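Local coordinates for protein acetylglutamate kinase (Streptococcus mutans, PDB 3L86) that probably catalyses the ATP-dependent phosphorylation of N-acetyl-L-glutamate, the second step in making N-acetylornithine from glutamate on the way to arginine, at residues Lys91-Leu96 with Asp149-Val154; Asp102-Val107 with Gly186-Ile191; His109-Leu114 with Ala178-Ser183; His139-Asp144 with Gly155-Ile160. All coordinates share one frame; numbering follows the deposited sequence.

Interaction 1 (Lys91-Leu96 with Asp149-Val154); sequences KKINGL and DTYGYV
Thr150 and Tyr151, at the end of the short helix 148-151, lie against the beta hairpin whose type I' turn runs from Ile93 to Leu96. Thr150 sends its methyl to the hairpin: CG2 sits 3.9 Å from CD1 of Ile93, the two side chains crossing at about a right angle. The same methyl lies over the centre of the Tyr151 ring, 4.0 Å above its plane, while OG1 turns to Asp147 and is hydrogen-bonded to its carboxylate. Tyr151 carries most of the contact. With CG beside the backbone N (chi1 -57°), its ring reaches across to the turn and brings one corner, CE1, among three groups. The carbonyl O of Ile93 stands at the ring edge, near its plane, 3.8 Å from CE1; CB of Ile93 and CB of Leu96 each come to 4.0 Å of that carbon, Leu96 from an oblique direction. Farther out, OH of Tyr151 is 3.8 Å from OD1 of Asn94, too long for a hydrogen bond, and the amide plane is turned 51° from the ring. The Ile93 carbonyl O accepts the amide N of Leu96 within the turn, and no hydrogen bond links the two segments, so the contact rests mainly on van der Waals packing round the ring; it includes Leu96, a residue of the N-acetyl-L-glutamate pocket.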
loop_
_atom_site.group_PDB
_atom_site.type_symbol
_atom_site.label_atom_id
_atom_site.label_comp_id
_atom_site.label_asym_id
_atom_site.label_seq_id
_atom_site.Cartn_x
_atom_site.Cartn_y
_atom_site.Cartn_z
ATOM N N LYS A 91 -15.833 12.668 -1.246
ATOM C CA LYS A 91 -15.045 13.750 -1.725
ATOM C C LYS A 91 -13.575 13.479 -1.572
ATOM O O LYS A 91 -13.117 13.125 -0.523
ATOM C CB LYS A 91 -15.373 15.059 -1.014
ATOM C CG LYS A 91 -16.270 14.929 0.106
ATOM N N LYS A 92 -12.875 13.640 -2.677
ATOM C CA LYS A 92 -11.449 13.513 -2.772
ATOM C C LYS A 92 -10.824 14.783 -3.300
ATOM O O LYS A 92 -11.474 15.518 -4.022
ATOM C CB LYS A 92 -11.075 12.337 -3.639
ATOM C CG LYS A 92 -10.916 11.026 -2.886
ATOM C CD LYS A 92 -11.458 9.861 -3.629
ATOM C CE LYS A 92 -10.818 8.491 -3.212
ATOM N NZ LYS A 92 -10.597 7.384 -4.181
ATOM N N ILE A 93 -9.575 15.021 -2.928
ATOM C CA ILE A 93 -8.833 16.207 -3.298
ATOM C C ILE A 93 -7.436 15.756 -3.593
ATOM O O ILE A 93 -6.747 15.252 -2.690
ATOM C CB ILE A 93 -8.737 17.198 -2.134
ATOM C CG1 ILE A 93 -10.120 17.734 -1.789
ATOM C CG2 ILE A 93 -7.807 18.337 -2.479
ATOM C CD1 ILE A 93 -10.117 18.911 -0.846
ATOM N N ASN A 94 -7.006 15.906 -4.846
ATOM C CA ASN A 94 -5.633 15.546 -5.179
ATOM C C ASN A 94 -5.456 14.045 -4.952
ATOM O O ASN A 94 -4.413 13.602 -4.477
ATOM C CB ASN A 94 -4.653 16.334 -4.279
ATOM C CG ASN A 94 -4.522 17.829 -4.684
ATOM O OD1 ASN A 94 -4.524 18.728 -3.820
ATOM N ND2 ASN A 94 -4.377 18.086 -5.990
ATOM N N GLY A 95 -6.488 13.277 -5.285
ATOM C CA GLY A 95 -6.498 11.835 -5.073
ATOM C C GLY A 95 -6.564 11.354 -3.606
ATOM O O GLY A 95 -6.517 10.157 -3.366
ATOM N N LEU A 96 -6.719 12.264 -2.647
ATOM C CA LEU A 96 -6.808 11.880 -1.198
ATOM C C LEU A 96 -8.215 12.110 -0.637
ATOM O O LEU A 96 -8.801 13.167 -0.861
ATOM C CB LEU A 96 -5.762 12.668 -0.386
ATOM C CG LEU A 96 -4.309 12.531 -0.860
ATOM C CD1 LEU A 96 -3.436 13.493 -0.070
ATOM C CD2 LEU A 96 -3.757 11.069 -0.679
ATOM N N ASP A 149 -7.528 21.224 8.379
ATOM C CA ASP A 149 -8.607 22.070 7.780
ATOM C C ASP A 149 -8.988 21.615 6.360
ATOM O O ASP A 149 -10.140 21.690 5.963
ATOM C CB ASP A 149 -8.197 23.559 7.724
ATOM C CG ASP A 149 -8.350 24.276 9.068
ATOM O OD1 ASP A 149 -9.023 23.742 9.986
ATOM O OD2 ASP A 149 -7.749 25.353 9.211
ATOM N N THR A 150 -8.026 21.142 5.582
ATOM C CA THR A 150 -8.382 20.605 4.262
ATOM C C THR A 150 -8.886 19.155 4.189
ATOM O O THR A 150 -9.843 18.874 3.481
ATOM C CB THR A 150 -7.222 20.772 3.295
ATOM O OG1 THR A 150 -6.827 22.165 3.301
ATOM C CG2 THR A 150 -7.651 20.384 1.864
ATOM N N TYR A 151 -8.221 18.227 4.887
ATOM C CA TYR A 151 -8.457 16.785 4.740
ATOM C C TYR A 151 -9.045 16.139 5.984
ATOM O O TYR A 151 -9.513 15.007 5.897
ATOM C CB TYR A 151 -7.160 15.993 4.434
ATOM C CG TYR A 151 -6.397 16.435 3.203
ATOM C CD1 TYR A 151 -6.811 16.093 1.914
ATOM C CD2 TYR A 151 -5.296 17.234 3.334
ATOM C CE1 TYR A 151 -6.058 16.538 0.765
ATOM C CE2 TYR A 151 -4.583 17.673 2.239
ATOM C CZ TYR A 151 -4.969 17.325 0.960
ATOM O OH TYR A 151 -4.198 17.817 -0.103
ATOM N N GLY A 152 -9.027 16.803 7.148
ATOM C CA GLY A 152 -9.580 16.125 8.330
ATOM C C GLY A 152 -8.591 15.119 8.949
ATOM O O GLY A 152 -7.436 15.475 9.179
ATOM N N TYR A 153 -9.041 13.869 9.174
ATOM C CA TYR A 153 -8.263 12.778 9.800
ATOM C C TYR A 153 -7.359 11.966 8.826
ATOM O O TYR A 153 -7.272 10.739 8.930
ATOM C CB TYR A 153 -9.211 11.827 10.574
ATOM C CG TYR A 153 -9.569 12.399 11.940
ATOM C CD1 TYR A 153 -10.298 13.596 12.069
ATOM C CD2 TYR A 153 -9.153 11.759 13.107
ATOM C CE1 TYR A 153 -10.590 14.134 13.390
ATOM C CE2 TYR A 153 -9.451 12.259 14.365
ATOM C CZ TYR A 153 -10.149 13.453 14.504
ATOM O OH TYR A 153 -10.391 13.909 15.800
ATOM N N VAL A 154 -6.785 12.635 7.837
ATOM C CA VAL A 154 -5.782 12.041 6.929
ATOM C C VAL A 154 -4.355 12.230 7.473
ATOM O O VAL A 154 -3.985 13.325 7.921
ATOM C CB VAL A 154 -5.953 12.585 5.490
ATOM C CG1 VAL A 154 -4.824 12.126 4.554
ATOM C CG2 VAL A 154 -7.321 12.060 4.924
#

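Interaction 2 (Asp102-Val107 with Gly186-Ile191); sequences DDMVLV and GDMLNI. With NLG (N-acetyl-L-glutamate), chain C.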
loop_
_atom_site.group_PDB
_atom_site.type_symbol
_atom_site.label_atom_id
_atom_site.label_comp_id
_atom_site.label_asym_id
_atom_site.label_seq_id
_atom_site.Cartn_x
_atom_site.Cartn_y
_atom_site.Cartn_z
ATOM N N ASP A 102 -16.047 11.059 12.339
ATOM C CA ASP A 102 -17.113 10.068 12.158
ATOM C C ASP A 102 -16.803 9.119 10.971
ATOM O O ASP A 102 -17.111 7.919 11.046
ATOM C CB ASP A 102 -18.519 10.685 11.994
ATOM C CG ASP A 102 -19.094 11.273 13.336
ATOM O OD1 ASP A 102 -18.628 10.895 14.452
ATOM O OD2 ASP A 102 -19.968 12.182 13.246
ATOM N N ASP A 103 -16.232 9.638 9.905
ATOM C CA ASP A 103 -15.820 8.852 8.763
ATOM C C ASP A 103 -14.848 7.676 9.085
ATOM O O ASP A 103 -14.883 6.660 8.424
ATOM C CB ASP A 103 -15.257 9.734 7.639
ATOM C CG ASP A 103 -16.334 10.591 6.927
ATOM O OD1 ASP A 103 -17.519 10.317 6.970
ATOM O OD2 ASP A 103 -15.943 11.529 6.327
ATOM N N MET A 104 -14.009 7.875 10.077
ATOM C CA MET A 104 -12.967 6.921 10.454
ATOM C C MET A 104 -13.572 5.596 10.913
ATOM O O MET A 104 -12.997 4.521 10.742
ATOM C CB MET A 104 -12.060 7.505 11.571
ATOM C CG MET A 104 -10.973 8.549 11.084
ATOM S SD MET A 104 -9.770 7.781 9.899
ATOM C CE MET A 104 -9.087 6.269 10.702
ATOM N N VAL A 105 -14.746 5.648 11.526
ATOM C CA VAL A 105 -15.452 4.383 11.879
ATOM C C VAL A 105 -15.672 3.532 10.604
ATOM O O VAL A 105 -15.474 2.311 10.597
ATOM C CB VAL A 105 -16.869 4.662 12.511
ATOM C CG1 VAL A 105 -17.679 3.340 12.622
ATOM C CG2 VAL A 105 -16.732 5.295 13.909
ATOM N N LEU A 106 -16.129 4.181 9.535
ATOM C CA LEU A 106 -16.354 3.518 8.239
ATOM C C LEU A 106 -15.044 3.024 7.600
ATOM O O LEU A 106 -14.971 1.882 7.100
ATOM C CB LEU A 106 -17.090 4.501 7.278
ATOM C CG LEU A 106 -18.441 4.993 7.859
ATOM C CD1 LEU A 106 -19.092 6.140 7.020
ATOM C CD2 LEU A 106 -19.324 3.800 7.846
ATOM N N VAL A 107 -14.017 3.897 7.607
ATOM C CA VAL A 107 -12.705 3.589 6.986
ATOM C C VAL A 107 -12.070 2.332 7.639
ATOM O O VAL A 107 -11.628 1.405 6.938
ATOM C CB VAL A 107 -11.734 4.830 6.989
ATOM C CG1 VAL A 107 -10.279 4.475 6.546
ATOM C CG2 VAL A 107 -12.255 6.017 6.099
ATOM N N GLY A 186 -2.726 9.370 20.199
ATOM C CA GLY A 186 -3.373 8.085 20.213
ATOM C C GLY A 186 -4.583 7.990 19.334
ATOM O O GLY A 186 -5.324 6.994 19.401
ATOM N N ASP A 187 -4.799 9.008 18.494
ATOM C CA ASP A 187 -5.915 8.953 17.571
ATOM C C ASP A 187 -5.561 8.194 16.270
ATOM O O ASP A 187 -4.508 8.432 15.683
ATOM C CB ASP A 187 -6.355 10.395 17.272
ATOM C CG ASP A 187 -6.877 11.109 18.557
ATOM O OD1 ASP A 187 -6.514 12.255 18.794
ATOM O OD2 ASP A 187 -7.622 10.477 19.350
ATOM N N MET A 188 -6.474 7.324 15.826
ATOM C CA MET A 188 -6.367 6.624 14.551
ATOM C C MET A 188 -6.537 7.562 13.347
ATOM O O MET A 188 -7.496 8.306 13.315
ATOM C CB MET A 188 -7.416 5.509 14.468
ATOM C CG MET A 188 -7.004 4.430 13.421
ATOM S SD MET A 188 -8.262 3.186 12.996
ATOM C CE MET A 188 -8.179 2.143 14.409
ATOM N N LEU A 189 -5.645 7.472 12.338
ATOM C CA LEU A 189 -5.703 8.303 11.112
ATOM C C LEU A 189 -5.755 7.463 9.817
ATOM O O LEU A 189 -5.197 6.368 9.794
ATOM C CB LEU A 189 -4.488 9.278 11.012
ATOM C CG LEU A 189 -4.137 10.176 12.212
ATOM C CD1 LEU A 189 -2.947 11.142 11.883
ATOM C CD2 LEU A 189 -5.324 10.964 12.674
ATOM N N ASN A 190 -6.377 7.996 8.757
ATOM C CA ASN A 190 -6.514 7.335 7.438
ATOM C C ASN A 190 -5.249 7.669 6.618
ATOM O O ASN A 190 -4.962 8.864 6.412
ATOM C CB ASN A 190 -7.830 7.813 6.740
ATOM C CG ASN A 190 -7.978 7.314 5.295
ATOM O OD1 ASN A 190 -7.251 6.420 4.863
ATOM N ND2 ASN A 190 -8.953 7.882 4.546
ATOM N N ILE A 191 -4.473 6.649 6.206
ATOM C CA ILE A 191 -3.218 6.894 5.430
ATOM C C ILE A 191 -3.376 6.365 4.002
ATOM O O ILE A 191 -3.784 5.234 3.850
ATOM C CB ILE A 191 -1.999 6.135 5.987
ATOM C CG1 ILE A 191 -1.940 6.183 7.513
ATOM C CG2 ILE A 191 -0.634 6.655 5.267
ATOM C CD1 ILE A 191 -1.569 7.490 8.145
HETATM C CA NLG C . -6.941 6.283 1.502
HETATM C C NLG C . -6.714 7.675 1.674
HETATM O OXT NLG C . -7.066 8.560 0.887
HETATM O O NLG C . -6.103 8.327 2.438
HETATM C CB NLG C . -6.762 4.891 2.134
HETATM C CG NLG C . -7.087 3.567 1.326
HETATM C CD NLG C . -6.381 3.158 -0.036
HETATM O OE1 NLG C . -5.376 3.739 -0.327
HETATM O OE2 NLG C . -6.817 2.308 -0.830
HETATM C C7 NLG C . -9.114 5.971 0.670
HETATM C C8 NLG C . -9.714 5.533 -0.282
HETATM O O7 NLG C . -9.575 6.450 1.678
HETATM N N2 NLG C . -7.837 5.983 0.691
#
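Sulfur and methyl contacts from Met104 make up most of the packing of helix 102-107 on the segment 186-191. The Met104 chain bends at both chi2 (-62°) and chi3, which lays SD and CE along the strand backbone. SD rests 3.6 Å from the amide N of Asn190 and also touches its CB. The methyl CE of Met104 sits 3.6 Å from the backbone atom C of Leu189. CE additionally meets the Met188 side chain, with CG of that residue 3.9 Å away, so the methyl is wedged between a side chain and a peptide group. One turn on, Val107 adds a van der Waals contact: its CG1 lies 3.9 Å from the carboxamide carbon CG of Asn190, the two side chains crossing at about a right angle.

The polar interactions belong to the Asn190 amide. Its ND2 donates to the acetyl oxygen O7 of N-acetyl-L-glutamate over 3.3 Å, nearly straight at 167°, and also bonds Thr99 OG1; the two partners would help fix the rotation of the amide, which the Val107 methyls touch. N-acetyl-L-glutamate is also hydrogen-bonded to Arg97, Gly75, Gly76 and Ala193. The axis of segment 102-107, part of helix 101-125, crosses that of strand 188-190 at 76°, with a closest approach of 9.1 Å. Met104 also reaches Leu180 of the adjoining strand 174-182 and Tyr153 of the loop after helix 148-151.

Interaction 3 (His109-Leu114 with Ala178-Ser183); sequences HALLDL and ASLGYS
Leu111 and Leu112, successive residues of helix 101-125, both hold CG beside the backbone N (chi1 -71° and -60°) with an extended chi2, and this sends their methyls down onto Ala178, Ser179 and Leu180. Leu111 makes the larger contact of the two. Its CD1 touches both oxygens of Ser179, lying 3.7 Å from the carbonyl O and 3.7 Å from OG, and its other methyl, CD2, is also near OG. The same CD1 packs on the branch of Leu180, 3.8 Å from CD2, so one methyl touches both residues. Near the base of the side chain, CB of Leu111 stands 4.3 Å from CB of Ala178. Leu112 takes the flank: its CD2 meets the Ala178 methyl at 3.9 Å, and its CG comes to 4.3 Å of Leu180 CD1.

Ser179 is the centre of an inverse gamma turn, in which the amide N of Leu180 donates to the carbonyl O of Ala178 over 2.9 Å. The kink interrupts strand 174-182 and places Ser179 at the bound N-acetyl-L-glutamate, which it touches, while Ala178 and Leu180 both direct their side chains toward the helix. This is helix-on-sheet packing of the three-layer alpha/beta/alpha sandwich of the amino acid kinase fold, here with an apolar helix face seated directly behind part of the substrate pocket.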
loop_
_atom_site.group_PDB
_atom_site.type_symbol
_atom_site.label_atom_id
_atom_site.label_comp_id
_atom_site.label_asym_id
_atom_site.label_seq_id
_atom_site.Cartn_x
_atom_site.Cartn_y
_atom_site.Cartn_z
ATOM N N HIS A 109 -13.475 -0.016 9.558
ATOM C CA HIS A 109 -14.311 -1.216 9.293
ATOM C C HIS A 109 -14.088 -1.799 7.869
ATOM O O HIS A 109 -13.893 -2.994 7.701
ATOM C CB HIS A 109 -15.817 -0.905 9.451
ATOM C CG HIS A 109 -16.711 -2.003 8.970
ATOM N ND1 HIS A 109 -16.586 -3.318 9.406
ATOM C CD2 HIS A 109 -17.760 -1.986 8.109
ATOM C CE1 HIS A 109 -17.502 -4.061 8.795
ATOM N NE2 HIS A 109 -18.233 -3.277 8.016
ATOM N N ALA A 110 -14.108 -0.969 6.829
ATOM C CA ALA A 110 -13.879 -1.537 5.489
ATOM C C ALA A 110 -12.446 -2.149 5.353
ATOM O O ALA A 110 -12.242 -3.243 4.782
ATOM C CB ALA A 110 -14.137 -0.454 4.414
ATOM N N LEU A 111 -11.440 -1.430 5.837
ATOM C CA LEU A 111 -10.051 -1.911 5.700
ATOM C C LEU A 111 -9.772 -3.211 6.500
ATOM O O LEU A 111 -9.223 -4.174 5.934
ATOM C CB LEU A 111 -9.061 -0.810 6.113
ATOM C CG LEU A 111 -8.914 0.412 5.186
ATOM C CD1 LEU A 111 -7.918 1.412 5.803
ATOM C CD2 LEU A 111 -8.472 -0.037 3.810
ATOM N N LEU A 112 -10.135 -3.252 7.792
ATOM C CA LEU A 112 -9.878 -4.423 8.635
ATOM C C LEU A 112 -10.828 -5.599 8.370
ATOM O O LEU A 112 -10.381 -6.750 8.259
ATOM C CB LEU A 112 -9.873 -4.076 10.145
ATOM C CG LEU A 112 -8.797 -3.029 10.548
ATOM C CD1 LEU A 112 -9.053 -2.543 11.980
ATOM C CD2 LEU A 112 -7.343 -3.535 10.365
ATOM N N ASP A 113 -12.133 -5.332 8.289
ATOM C CA ASP A 113 -13.109 -6.437 8.321
ATOM C C ASP A 113 -13.515 -6.864 6.926
ATOM O O ASP A 113 -13.800 -8.061 6.700
ATOM C CB ASP A 113 -14.369 -6.009 9.101
ATOM C CG ASP A 113 -14.051 -5.554 10.501
ATOM O OD1 ASP A 113 -13.313 -6.270 11.195
ATOM O OD2 ASP A 113 -14.537 -4.486 10.911
ATOM N N LEU A 114 -13.556 -5.897 6.003
ATOM C CA LEU A 114 -14.000 -6.129 4.596
ATOM C C LEU A 114 -12.888 -6.358 3.525
ATOM O O LEU A 114 -13.185 -6.813 2.388
ATOM C CB LEU A 114 -14.862 -4.959 4.134
ATOM C CG LEU A 114 -16.362 -4.915 4.405
ATOM C CD1 LEU A 114 -16.729 -5.676 5.593
ATOM C CD2 LEU A 114 -16.961 -3.561 4.425
ATOM N N ALA A 178 -2.923 -3.045 7.184
ATOM C CA ALA A 178 -3.877 -2.076 6.591
ATOM C C ALA A 178 -3.319 -0.643 6.589
ATOM O O ALA A 178 -2.462 -0.328 7.426
ATOM C CB ALA A 178 -5.194 -2.102 7.377
ATOM N N SER A 179 -3.867 0.235 5.716
ATOM C CA SER A 179 -3.338 1.594 5.621
ATOM C C SER A 179 -3.927 2.539 6.689
ATOM O O SER A 179 -4.854 3.345 6.370
ATOM C CB SER A 179 -3.539 2.189 4.227
ATOM O OG SER A 179 -4.910 2.143 3.815
ATOM N N LEU A 180 -3.413 2.389 7.916
ATOM C CA LEU A 180 -3.862 3.105 9.139
ATOM C C LEU A 180 -2.628 3.404 9.994
ATOM O O LEU A 180 -1.675 2.605 10.032
ATOM C CB LEU A 180 -4.849 2.243 9.978
ATOM C CG LEU A 180 -6.251 1.903 9.339
ATOM C CD1 LEU A 180 -6.980 0.821 10.151
ATOM C CD2 LEU A 180 -7.209 3.148 9.133
ATOM N N GLY A 181 -2.613 4.562 10.645
ATOM C CA GLY A 181 -1.560 4.870 11.600
ATOM C C GLY A 181 -2.122 5.628 12.831
ATOM O O GLY A 181 -3.329 5.922 12.917
ATOM N N TYR A 182 -1.253 5.967 13.767
ATOM C CA TYR A 182 -1.724 6.601 15.024
ATOM C C TYR A 182 -0.962 7.890 15.406
ATOM O O TYR A 182 0.249 7.892 15.434
ATOM C CB TYR A 182 -1.611 5.610 16.186
ATOM C CG TYR A 182 -2.694 4.549 16.191
ATOM C CD1 TYR A 182 -2.623 3.452 15.305
ATOM C CD2 TYR A 182 -3.764 4.621 17.084
ATOM C CE1 TYR A 182 -3.610 2.450 15.313
ATOM C CE2 TYR A 182 -4.740 3.603 17.112
ATOM C CZ TYR A 182 -4.633 2.534 16.218
ATOM O OH TYR A 182 -5.584 1.548 16.205
ATOM N N SER A 183 -1.678 8.940 15.765
ATOM C CA SER A 183 -1.051 10.222 16.180
ATOM C C SER A 183 -0.346 10.081 17.536
ATOM O O SER A 183 -0.659 9.139 18.310
ATOM C CB SER A 183 -2.163 11.310 16.276
ATOM O OG SER A 183 -2.879 11.160 17.510
#

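Interaction 4 (His139-Asp144 with Gly155-Ile160); sequences HVVAAD and GDVTHI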
loop_
_atom_site.group_PDB
_atom_site.type_symbol
_atom_site.label_atom_id
_atom_site.label_comp_id
_atom_site.label_asym_id
_atom_site.label_seq_id
_atom_site.Cartn_x
_atom_site.Cartn_y
_atom_site.Cartn_z
ATOM N N HIS A 139 1.589 0.077 17.635
ATOM C CA HIS A 139 2.990 -0.026 17.975
ATOM C C HIS A 139 3.905 -0.074 16.750
ATOM O O HIS A 139 5.110 -0.230 16.921
ATOM C CB HIS A 139 3.282 -1.246 18.834
ATOM C CG HIS A 139 2.418 -1.318 20.052
ATOM N ND1 HIS A 139 1.501 -2.331 20.255
ATOM C CD2 HIS A 139 2.299 -0.481 21.107
ATOM C CE1 HIS A 139 0.882 -2.142 21.403
ATOM N NE2 HIS A 139 1.332 -1.014 21.933
ATOM N N VAL A 140 3.352 0.018 15.541
ATOM C CA VAL A 140 4.230 -0.005 14.352
ATOM C C VAL A 140 4.208 1.295 13.563
ATOM O O VAL A 140 5.273 1.813 13.184
ATOM C CB VAL A 140 3.887 -1.205 13.410
ATOM C CG1 VAL A 140 4.520 -1.011 12.030
ATOM C CG2 VAL A 140 4.359 -2.518 14.072
ATOM N N VAL A 141 3.002 1.819 13.290
ATOM C CA VAL A 141 2.895 3.004 12.401
ATOM C C VAL A 141 2.530 4.278 13.187
ATOM O O VAL A 141 1.410 4.413 13.682
ATOM C CB VAL A 141 1.799 2.823 11.280
ATOM C CG1 VAL A 141 1.875 4.045 10.282
ATOM C CG2 VAL A 141 2.022 1.496 10.565
ATOM N N ALA A 142 3.473 5.204 13.281
ATOM C CA ALA A 142 3.200 6.563 13.772
ATOM C C ALA A 142 2.951 7.491 12.625
ATOM O O ALA A 142 3.639 7.381 11.584
ATOM C CB ALA A 142 4.403 7.043 14.561
ATOM N N ALA A 143 2.000 8.432 12.826
ATOM C CA ALA A 143 1.579 9.440 11.843
ATOM C C ALA A 143 1.229 10.813 12.458
ATOM O O ALA A 143 1.104 10.926 13.671
ATOM C CB ALA A 143 0.339 8.918 11.063
ATOM N N ASP A 144 1.070 11.842 11.617
ATOM C CA ASP A 144 0.508 13.143 12.033
ATOM C C ASP A 144 -0.496 13.621 10.947
ATOM O O ASP A 144 -0.529 13.046 9.881
ATOM C CB ASP A 144 1.625 14.189 12.159
ATOM C CG ASP A 144 1.299 15.280 13.171
ATOM O OD1 ASP A 144 0.094 15.481 13.566
ATOM O OD2 ASP A 144 2.277 15.904 13.626
ATOM N N GLY A 155 -3.614 11.134 7.565
ATOM C CA GLY A 155 -2.281 11.188 8.102
ATOM C C GLY A 155 -1.168 11.069 7.093
ATOM O O GLY A 155 -1.390 10.565 5.984
ATOM N N ASP A 156 0.034 11.525 7.507
ATOM C CA ASP A 156 1.297 11.338 6.769
ATOM C C ASP A 156 2.173 10.500 7.734
ATOM O O ASP A 156 2.291 10.906 8.875
ATOM C CB ASP A 156 1.934 12.739 6.673
ATOM C CG ASP A 156 3.051 12.863 5.625
ATOM O OD1 ASP A 156 3.225 12.008 4.711
ATOM O OD2 ASP A 156 3.764 13.905 5.732
ATOM N N VAL A 157 2.772 9.384 7.297
ATOM C CA VAL A 157 3.621 8.558 8.176
ATOM C C VAL A 157 4.779 9.330 8.836
ATOM O O VAL A 157 5.535 10.004 8.150
ATOM C CB VAL A 157 4.167 7.260 7.432
ATOM C CG1 VAL A 157 5.002 6.391 8.419
ATOM C CG2 VAL A 157 2.964 6.407 6.884
ATOM N N THR A 158 4.926 9.270 10.160
ATOM C CA THR A 158 6.096 9.931 10.759
ATOM C C THR A 158 7.193 8.940 11.185
ATOM O O THR A 158 8.366 9.307 11.237
ATOM C CB THR A 158 5.705 10.789 12.036
ATOM O OG1 THR A 158 5.018 9.928 12.932
ATOM C CG2 THR A 158 4.814 11.989 11.676
ATOM N N HIS A 159 6.845 7.691 11.504
ATOM C CA HIS A 159 7.918 6.718 11.848
ATOM C C HIS A 159 7.363 5.324 11.750
ATOM O O HIS A 159 6.182 5.091 12.085
ATOM C CB HIS A 159 8.498 6.969 13.290
ATOM C CG HIS A 159 9.648 6.071 13.676
ATOM N ND1 HIS A 159 9.540 5.088 14.641
ATOM C CD2 HIS A 159 10.927 6.021 13.240
ATOM C CE1 HIS A 159 10.696 4.461 14.757
ATOM N NE2 HIS A 159 11.554 5.012 13.929
ATOM N N ILE A 160 8.217 4.407 11.279
ATOM C CA ILE A 160 7.944 2.970 11.341
ATOM C C ILE A 160 8.841 2.264 12.419
ATOM O O ILE A 160 10.072 2.322 12.330
ATOM C CB ILE A 160 8.131 2.325 9.973
ATOM C CG1 ILE A 160 7.175 2.950 8.908
ATOM C CG2 ILE A 160 7.797 0.835 10.060
ATOM C CD1 ILE A 160 5.686 2.589 9.210
#
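Ala142 pairs with Thr158 and His159 at a classic beta bulge in the two-stranded antiparallel sheet of strands 141-145 and 155-160. Its carbonyl O accepts two amides: Thr158 N at 2.7 Å and His159 N at 3.2 Å. Both donors come from the same face of the carbonyl plane, that of His159 standing 46° out of it. The Ala142 amide is satisfied in return by the carbonyl O of His159, at 3.0 Å. Beyond the bulge, regular pairing resumes: Asp144 N donates to Asp156 O at 3.1 Å and Asp156 N to Asp144 O at 2.9 Å. Ala143 N turns outward instead and bonds Tyr182 of the neighbouring strand 174-182, as does the carbonyl of Val141, so strand 141-145 has backbone partners along both edges.

Apolar side chains gather on the face of Val141 and Ile160, which lie side by side and point the same way; helix 193-203 packs against this face through Leu196 and Ala203. The Thr158 hydroxyl sits between its own backbone N and carbonyl carbon (chi1 55°), which turns CG2 toward the partner strand, 3.9 Å from CB of Asp144.

Interactions 2 and 3 are buried and share helix 101-125, which lies over the neighbouring strands 188-190 and 174-182; both are apolar packing, though interaction 2 also includes a bond to the substrate. Interaction 1 is a surface contact, held by van der Waals touches around one tyrosine. Interaction 4, partly buried, is the one built on backbone hydrogen bonds across its segments. The segments 149-154 and 155-160 run on from each other, and segment 186-191 probably bonds to both, through Asn190 N to Tyr153 O and Asn190 O to Gly155 N. Interactions 3 and 4 meet edge to edge where strand 141-145 lies against strand 174-182. Interactions 1, 2 and 3 each contribute residues to the N-acetyl-L-glutamate pocket.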